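Protein (CD58) (Homo sapiens, PDB 1CCZ) binds CD2 as a cell-surface glycoprotein of the immunoglobulin superfamily, also known as lymphocyte function-associated antigen 3, and probably supports adhesion between cells. Local coordinates at residues 24-35 against 38-49. Sequence-based numbering, arbitrary orientation.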
ATOM      1  N   LYS A  24       0.306 -31.064   3.978  1.00 38.77           N
ATOM      2  CA  LYS A  24       0.428 -32.054   2.922  1.00 34.60           C
ATOM      3  C   LYS A  24      -0.168 -31.403   1.692  1.00 31.08           C
ATOM      4  O   LYS A  24       0.363 -31.521   0.595  1.00 31.49           O
ATOM      5  CB  LYS A  24      -0.343 -33.333   3.246  1.00 37.07           C
ATOM      6  CG  LYS A  24       0.539 -34.479   3.684  1.00 43.76           C
ATOM      7  CD  LYS A  24       0.833 -34.358   5.171  1.00 48.83           C
ATOM      8  CE  LYS A  24       2.157 -35.013   5.553  1.00 54.16           C
ATOM      9  NZ  LYS A  24       2.416 -36.301   4.821  1.00 58.49           N
ATOM     10  N   GLU A  25      -1.287 -30.716   1.885  1.00 26.57           N
ATOM     11  CA  GLU A  25      -1.962 -30.036   0.799  1.00 23.15           C
ATOM     12  C   GLU A  25      -2.403 -28.660   1.275  1.00 24.09           C
ATOM     13  O   GLU A  25      -2.579 -28.438   2.471  1.00 22.50           O
ATOM     14  CB  GLU A  25      -3.169 -30.843   0.335  1.00 21.26           C
ATOM     15  CG  GLU A  25      -2.812 -32.246  -0.121  1.00 21.21           C
ATOM     16  CD  GLU A  25      -4.036 -33.047  -0.506  1.00 24.17           C
ATOM     17  OE1 GLU A  25      -4.723 -33.571   0.405  1.00 25.16           O
ATOM     18  OE2 GLU A  25      -4.326 -33.146  -1.720  1.00 21.80           O
ATOM     19  N   VAL A  26      -2.556 -27.728   0.337  1.00 25.74           N
ATOM     20  CA  VAL A  26      -2.975 -26.374   0.675  1.00 24.48           C
ATOM     21  C   VAL A  26      -3.689 -25.773  -0.509  1.00 23.11           C
ATOM     22  O   VAL A  26      -3.344 -26.048  -1.649  1.00 23.36           O
ATOM     23  CB  VAL A  26      -1.765 -25.464   1.079  1.00 26.70           C
ATOM     24  CG1 VAL A  26      -0.816 -25.305  -0.058  1.00 29.44           C
ATOM     25  CG2 VAL A  26      -2.258 -24.105   1.472  1.00 30.35           C
ATOM     26  N   LEU A  27      -4.709 -24.974  -0.241  1.00 22.71           N
ATOM     27  CA  LEU A  27      -5.461 -24.323  -1.303  1.00 25.39           C
ATOM     28  C   LEU A  27      -5.621 -22.823  -0.966  1.00 28.51           C
ATOM     29  O   LEU A  27      -5.948 -22.464   0.179  1.00 27.76           O
ATOM     30  CB  LEU A  27      -6.843 -24.966  -1.444  1.00 26.84           C
ATOM     31  CG  LEU A  27      -7.806 -24.349  -2.460  1.00 29.60           C
ATOM     32  CD1 LEU A  27      -7.222 -24.443  -3.860  1.00 33.37           C
ATOM     33  CD2 LEU A  27      -9.129 -25.080  -2.413  1.00 34.34           C
ATOM     34  N   TRP A  28      -5.365 -21.963  -1.957  1.00 25.95           N
ATOM     35  CA  TRP A  28      -5.498 -20.526  -1.784  1.00 24.78           C
ATOM     36  C   TRP A  28      -6.586 -20.043  -2.707  1.00 26.89           C
ATOM     37  O   TRP A  28      -6.633 -20.421  -3.899  1.00 25.74           O
ATOM     38  CB  TRP A  28      -4.203 -19.809  -2.133  1.00 23.18           C
ATOM     39  CG  TRP A  28      -3.238 -19.811  -1.015  1.00 23.10           C
ATOM     40  CD1 TRP A  28      -2.223 -20.701  -0.812  1.00 22.37           C
ATOM     41  CD2 TRP A  28      -3.161 -18.857   0.057  1.00 23.68           C
ATOM     42  NE1 TRP A  28      -1.516 -20.359   0.314  1.00 25.61           N
ATOM     43  CE2 TRP A  28      -2.068 -19.233   0.869  1.00 23.95           C
ATOM     44  CE3 TRP A  28      -3.908 -17.722   0.407  1.00 21.85           C
ATOM     45  CZ2 TRP A  28      -1.698 -18.514   2.013  1.00 24.14           C
ATOM     46  CZ3 TRP A  28      -3.541 -17.008   1.548  1.00 22.17           C
ATOM     47  CH2 TRP A  28      -2.445 -17.408   2.335  1.00 22.45           C
ATOM     48  N   LYS A  29      -7.474 -19.218  -2.149  1.00 26.05           N
ATOM     49  CA  LYS A  29      -8.573 -18.659  -2.913  1.00 27.99           C
ATOM     50  C   LYS A  29      -8.568 -17.143  -2.794  1.00 27.98           C
ATOM     51  O   LYS A  29      -8.141 -16.597  -1.776  1.00 27.53           O
ATOM     52  CB  LYS A  29      -9.909 -19.194  -2.403  1.00 28.60           C
ATOM     53  CG  LYS A  29     -10.211 -20.628  -2.802  1.00 32.72           C
ATOM     54  CD  LYS A  29     -11.421 -21.143  -2.040  1.00 35.50           C
ATOM     55  CE  LYS A  29     -11.906 -22.487  -2.584  1.00 40.83           C
ATOM     56  NZ  LYS A  29     -13.050 -23.030  -1.785  1.00 43.19           N
ATOM     57  N   LYS A  30      -9.023 -16.491  -3.860  1.00 29.77           N
ATOM     58  CA  LYS A  30      -9.149 -15.035  -3.933  1.00 32.95           C
ATOM     59  C   LYS A  30     -10.660 -14.903  -4.006  1.00 35.38           C
ATOM     60  O   LYS A  30     -11.265 -15.117  -5.061  1.00 32.36           O
ATOM     61  CB  LYS A  30      -8.514 -14.507  -5.213  1.00 32.38           C
ATOM     62  CG  LYS A  30      -8.707 -13.016  -5.464  1.00 34.73           C
ATOM     63  CD  LYS A  30      -8.136 -12.655  -6.828  1.00 36.61           C
ATOM     64  CE  LYS A  30      -7.891 -11.170  -6.976  1.00 38.49           C
ATOM     65  NZ  LYS A  30      -9.153 -10.489  -7.349  1.00 41.91           N
ATOM     66  N   GLN A  31     -11.263 -14.572  -2.871  1.00 39.41           N
ATOM     67  CA  GLN A  31     -12.706 -14.489  -2.798  1.00 45.72           C
ATOM     68  C   GLN A  31     -13.111 -15.963  -2.802  1.00 46.65           C
ATOM     69  O   GLN A  31     -12.731 -16.721  -1.910  1.00 44.40           O
ATOM     70  CB  GLN A  31     -13.288 -13.779  -4.030  1.00 51.15           C
ATOM     71  CG  GLN A  31     -13.412 -12.261  -3.901  1.00 60.01           C
ATOM     72  CD  GLN A  31     -14.141 -11.821  -2.633  1.00 64.75           C
ATOM     73  OE1 GLN A  31     -13.920 -12.371  -1.544  1.00 68.34           O
ATOM     74  NE2 GLN A  31     -15.013 -10.821  -2.768  1.00 66.51           N
ATOM     75  N   LYS A  32     -13.837 -16.390  -3.824  1.00 46.42           N
ATOM     76  CA  LYS A  32     -14.245 -17.778  -3.855  1.00 49.29           C
ATOM     77  C   LYS A  32     -13.581 -18.553  -4.975  1.00 47.61           C
ATOM     78  O   LYS A  32     -13.863 -19.730  -5.159  1.00 47.38           O
ATOM     79  CB  LYS A  32     -15.769 -17.869  -3.989  1.00 53.47           C
ATOM     80  CG  LYS A  32     -16.515 -17.608  -2.691  1.00 56.34           C
ATOM     81  CD  LYS A  32     -16.204 -18.674  -1.652  1.00 60.74           C
ATOM     82  CE  LYS A  32     -16.463 -18.159  -0.233  1.00 65.09           C
ATOM     83  NZ  LYS A  32     -17.917 -18.131   0.138  1.00 65.87           N
ATOM     84  N   ASP A  33     -12.695 -17.911  -5.721  1.00 45.52           N
ATOM     85  CA  ASP A  33     -12.041 -18.598  -6.819  1.00 45.82           C
ATOM     86  C   ASP A  33     -10.641 -19.045  -6.449  1.00 43.94           C
ATOM     87  O   ASP A  33      -9.972 -18.402  -5.642  1.00 43.94           O
ATOM     88  CB  ASP A  33     -12.028 -17.703  -8.045  1.00 49.97           C
ATOM     89  CG  ASP A  33     -13.392 -17.122  -8.330  1.00 57.39           C
ATOM     90  OD1 ASP A  33     -14.319 -17.898  -8.661  1.00 59.14           O
ATOM     91  OD2 ASP A  33     -13.549 -15.888  -8.203  1.00 62.10           O
ATOM     92  N   LYS A  34     -10.216 -20.164  -7.034  1.00 41.02           N
ATOM     93  CA  LYS A  34      -8.910 -20.743  -6.755  1.00 37.79           C
ATOM     94  C   LYS A  34      -7.783 -19.906  -7.317  1.00 33.85           C
ATOM     95  O   LYS A  34      -7.866 -19.387  -8.423  1.00 33.90           O
ATOM     96  CB  LYS A  34      -8.825 -22.162  -7.332  1.00 41.30           C
ATOM     97  CG  LYS A  34      -9.626 -23.207  -6.563  1.00 42.40           C
ATOM     98  CD  LYS A  34      -9.032 -24.608  -6.737  1.00 46.68           C
ATOM     99  CE  LYS A  34      -9.491 -25.291  -8.019  1.00 44.56           C
ATOM    100  NZ  LYS A  34      -8.943 -26.688  -8.098  1.00 45.78           N
ATOM    101  N   VAL A  35      -6.720 -19.797  -6.540  1.00 29.61           N
ATOM    102  CA  VAL A  35      -5.549 -19.031  -6.926  1.00 27.65           C
ATOM    103  C   VAL A  35      -4.411 -20.011  -7.233  1.00 25.92           C
ATOM    104  O   VAL A  35      -3.813 -19.975  -8.295  1.00 24.88           O
ATOM    105  CB  VAL A  35      -5.132 -18.076  -5.755  1.00 26.90           C
ATOM    106  CG1 VAL A  35      -3.700 -17.585  -5.934  1.00 26.32           C
ATOM    107  CG2 VAL A  35      -6.098 -16.914  -5.671  1.00 27.79           C
ATOM    108  N   LEU A  38      -1.518 -26.985  -3.693  1.00 24.55           N
ATOM    109  CA  LEU A  38      -0.554 -28.079  -3.569  1.00 24.79           C
ATOM    110  C   LEU A  38      -1.567 -29.190  -3.273  1.00 25.19           C
ATOM    111  O   LEU A  38      -2.105 -29.282  -2.167  1.00 23.07           O
ATOM    112  CB  LEU A  38       0.380 -27.902  -2.377  1.00 26.73           C
ATOM    113  CG  LEU A  38       1.528 -26.913  -2.595  1.00 35.62           C
ATOM    114  CD1 LEU A  38       2.362 -26.819  -1.329  1.00 37.16           C
ATOM    115  CD2 LEU A  38       2.390 -27.361  -3.774  1.00 37.81           C
ATOM    116  N   GLU A  39      -1.862 -29.989  -4.292  1.00 23.91           N
ATOM    117  CA  GLU A  39      -2.849 -31.054  -4.192  1.00 25.33           C
ATOM    118  C   GLU A  39      -2.331 -32.381  -4.763  1.00 27.17           C
ATOM    119  O   GLU A  39      -1.891 -32.428  -5.911  1.00 26.16           O
ATOM    120  CB  GLU A  39      -4.107 -30.626  -4.959  1.00 23.90           C
ATOM    121  CG  GLU A  39      -5.299 -31.559  -4.809  1.00 26.79           C
ATOM    122  CD  GLU A  39      -6.522 -31.047  -5.525  1.00 27.05           C
ATOM    123  OE1 GLU A  39      -7.200 -30.159  -4.971  1.00 27.35           O
ATOM    124  OE2 GLU A  39      -6.799 -31.523  -6.645  1.00 27.61           O
ATOM    125  N   ASN A  40      -2.395 -33.450  -3.966  1.00 26.86           N
ATOM    126  CA  ASN A  40      -1.954 -34.757  -4.427  1.00 26.86           C
ATOM    127  C   ASN A  40      -0.526 -34.633  -4.915  1.00 29.66           C
ATOM    128  O   ASN A  40      -0.186 -35.186  -5.969  1.00 28.64           O
ATOM    129  CB  ASN A  40      -2.811 -35.237  -5.599  1.00 27.30           C
ATOM    130  CG  ASN A  40      -4.267 -35.393  -5.239  1.00 32.92           C
ATOM    131  OD1 ASN A  40      -4.598 -36.009  -4.222  1.00 31.30           O
ATOM    132  ND2 ASN A  40      -5.156 -34.842  -6.079  1.00 32.61           N
ATOM    133  N   SER A  41       0.291 -33.880  -4.182  1.00 28.30           N
ATOM    134  CA  SER A  41       1.709 -33.700  -4.532  1.00 29.38           C
ATOM    135  C   SER A  41       2.021 -32.941  -5.809  1.00 29.38           C
ATOM    136  O   SER A  41       3.141 -33.001  -6.324  1.00 30.64           O
ATOM    137  CB  SER A  41       2.391 -35.057  -4.615  1.00 32.78           C
ATOM    138  OG  SER A  41       2.368 -35.681  -3.343  1.00 39.27           O
ATOM    139  N   GLU A  42       1.032 -32.240  -6.336  1.00 26.19           N
ATOM    140  CA  GLU A  42       1.247 -31.474  -7.535  1.00 26.25           C
ATOM    141  C   GLU A  42       0.913 -30.024  -7.285  1.00 26.64           C
ATOM    142  O   GLU A  42       0.002 -29.707  -6.528  1.00 27.05           O
ATOM    143  CB  GLU A  42       0.362 -31.989  -8.648  1.00 28.29           C
ATOM    144  CG  GLU A  42       0.467 -33.461  -8.878  1.00 30.62           C
ATOM    145  CD  GLU A  42      -0.325 -33.859 -10.076  1.00 35.83           C
ATOM    146  OE1 GLU A  42      -1.564 -33.714 -10.030  1.00 38.97           O
ATOM    147  OE2 GLU A  42       0.285 -34.295 -11.076  1.00 42.42           O
ATOM    148  N   PHE A  43       1.644 -29.137  -7.938  1.00 26.31           N
ATOM    149  CA  PHE A  43       1.377 -27.727  -7.786  1.00 24.76           C
ATOM    150  C   PHE A  43       0.717 -27.188  -9.033  1.00 25.66           C
ATOM    151  O   PHE A  43       1.026 -27.605 -10.152  1.00 28.70           O
ATOM    152  CB  PHE A  43       2.659 -26.945  -7.552  1.00 23.82           C
ATOM    153  CG  PHE A  43       2.483 -25.478  -7.766  1.00 26.24           C
ATOM    154  CD1 PHE A  43       1.964 -24.677  -6.760  1.00 23.95           C
ATOM    155  CD2 PHE A  43       2.781 -24.901  -8.996  1.00 28.43           C
ATOM    156  CE1 PHE A  43       1.742 -23.318  -6.973  1.00 27.36           C
ATOM    157  CE2 PHE A  43       2.562 -23.529  -9.221  1.00 31.26           C
ATOM    158  CZ  PHE A  43       2.040 -22.739  -8.207  1.00 27.53           C
ATOM    159  N   ARG A  44      -0.223 -26.272  -8.848  1.00 27.01           N
ATOM    160  CA  ARG A  44      -0.829 -25.634  -9.994  1.00 28.20           C
ATOM    161  C   ARG A  44      -1.450 -24.313  -9.582  1.00 28.08           C
ATOM    162  O   ARG A  44      -1.920 -24.161  -8.454  1.00 25.10           O
ATOM    163  CB  ARG A  44      -1.821 -26.576 -10.698  1.00 32.62           C
ATOM    164  CG  ARG A  44      -3.220 -26.589 -10.182  1.00 40.45           C
ATOM    165  CD  ARG A  44      -4.051 -27.649 -10.900  1.00 48.11           C
ATOM    166  NE  ARG A  44      -3.280 -28.841 -11.259  1.00 54.29           N
ATOM    167  CZ  ARG A  44      -3.197 -29.949 -10.513  1.00 56.95           C
ATOM    168  NH1 ARG A  44      -3.834 -30.037  -9.352  1.00 56.60           N
ATOM    169  NH2 ARG A  44      -2.477 -30.981 -10.936  1.00 57.84           N
ATOM    170  N   ALA A  45      -1.366 -23.339 -10.484  1.00 28.27           N
ATOM    171  CA  ALA A  45      -1.923 -22.015 -10.245  1.00 29.42           C
ATOM    172  C   ALA A  45      -3.055 -21.834 -11.259  1.00 31.00           C
ATOM    173  O   ALA A  45      -3.127 -22.558 -12.248  1.00 31.83           O
ATOM    174  CB  ALA A  45      -0.847 -20.949 -10.420  1.00 25.54           C
ATOM    175  N   PHE A  46      -3.942 -20.880 -11.015  1.00 31.28           N
ATOM    176  CA  PHE A  46      -5.065 -20.678 -11.905  1.00 32.22           C
ATOM    177  C   PHE A  46      -5.213 -19.253 -12.376  1.00 34.42           C
ATOM    178  O   PHE A  46      -4.708 -18.321 -11.763  1.00 33.00           O
ATOM    179  CB  PHE A  46      -6.366 -21.090 -11.217  1.00 32.33           C
ATOM    180  CG  PHE A  46      -6.320 -22.449 -10.597  1.00 34.43           C
ATOM    181  CD1 PHE A  46      -5.801 -22.629  -9.320  1.00 34.00           C
ATOM    182  CD2 PHE A  46      -6.769 -23.560 -11.298  1.00 36.15           C
ATOM    183  CE1 PHE A  46      -5.724 -23.895  -8.749  1.00 33.96           C
ATOM    184  CE2 PHE A  46      -6.697 -24.834 -10.734  1.00 36.38           C
ATOM    185  CZ  PHE A  46      -6.172 -24.998  -9.459  1.00 35.17           C
ATOM    186  N   SER A  47      -5.939 -19.112 -13.475  1.00 36.69           N
ATOM    187  CA  SER A  47      -6.226 -17.821 -14.077  1.00 38.32           C
ATOM    188  C   SER A  47      -5.031 -16.896 -14.179  1.00 38.45           C
ATOM    189  O   SER A  47      -3.961 -17.299 -14.635  1.00 38.60           O
ATOM    190  CB  SER A  47      -7.346 -17.145 -13.295  1.00 39.16           C
ATOM    191  OG  SER A  47      -8.301 -18.108 -12.897  1.00 46.86           O
ATOM    192  N   SER A  48      -5.220 -15.651 -13.743  1.00 39.87           N
ATOM    193  CA  SER A  48      -4.167 -14.641 -13.803  1.00 40.54           C
ATOM    194  C   SER A  48      -2.953 -14.955 -12.948  1.00 40.04           C
ATOM    195  O   SER A  48      -1.921 -14.295 -13.074  1.00 41.08           O
ATOM    196  CB  SER A  48      -4.713 -13.274 -13.379  1.00 40.13           C
ATOM    197  OG  SER A  48      -5.478 -13.387 -12.194  1.00 42.95           O
ATOM    198  N   PHE A  49      -3.048 -15.961 -12.085  1.00 36.25           N
ATOM    199  CA  PHE A  49      -1.909 -16.254 -11.237  1.00 32.70           C
ATOM    200  C   PHE A  49      -0.906 -17.252 -11.790  1.00 31.50           C
ATOM    201  O   PHE A  49       0.161 -17.439 -11.209  1.00 29.86           O
ATOM    202  CB  PHE A  49      -2.414 -16.663  -9.856  1.00 32.08           C
ATOM    203  CG  PHE A  49      -3.174 -15.572  -9.173  1.00 30.30           C
ATOM    204  CD1 PHE A  49      -2.502 -14.605  -8.430  1.00 30.48           C
ATOM    205  CD2 PHE A  49      -4.556 -15.465  -9.325  1.00 28.89           C
ATOM    206  CE1 PHE A  49      -3.202 -13.539  -7.852  1.00 29.89           C
ATOM    207  CE2 PHE A  49      -5.264 -14.410  -8.756  1.00 30.02           C
ATOM    208  CZ  PHE A  49      -4.580 -13.441  -8.014  1.00 29.99           C
TER
HETATM  209  O   HOH W   1       0.193 -32.443  -2.037  1.00 40.31           O
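Val26 pairs with Leu38, and Val35 bonds to Phe46, where two successive antiparallel beta hairpins share the strand 33-39. The three strands, 26-30, 33-39 and 42-45, make up one end of a six-stranded sheet in the N-terminal immunoglobulin-like domain, with 42-45 outermost; by topology they correspond to C, C' and C'' of a V-set fold. The equivalent sheet is the binding face in the CD2/CD58 family, which is consistent with a role here. The contact combines backbone bonds between strands with side chains packed on aromatic rings.

Val26 and Leu38 are a hydrogen-bonded antiparallel pair, and Leu38 N reaches Val26 O at 2.9 Å. On the same face of the sheet, Val26 CG1 lies 3.7 Å from Leu38 CB, and Leu55 of strand 53-55 packs on both residues. Glu25 crosses to the type I' turn 39-42. Its extended chain brings OE2 to Asn40 N at 3.0 Å, on the anti side of the carboxylate. One water joins Lys24 O to Ser41 N.

At the other end, Val35 O accepts from Phe46 N at 2.9 Å, with the donor 37° above the carbonyl plane. Lys34 covers one face of the Phe46 ring with CB, 4.0 Å from the centroid, a CH-pi contact. The lysine chain bends at chi3 (-83°), which carries CE and NZ along the ring to CZ. NZ forms a salt bridge with Glu37.

The buried Phe49 ring, on the 3-10 segment 48-49, meets Ile64 of strand 62-64. Lys30 runs out to a salt bridge with Asp73, and on the way its CD passes the Phe49 ring edge, 3.8 Å from CZ. Val35 CG1, anti to its own N (chi1 163°), sits over the ring face, offset toward the rim, in a CH-pi contact, 3.8 Å from Phe49 CG.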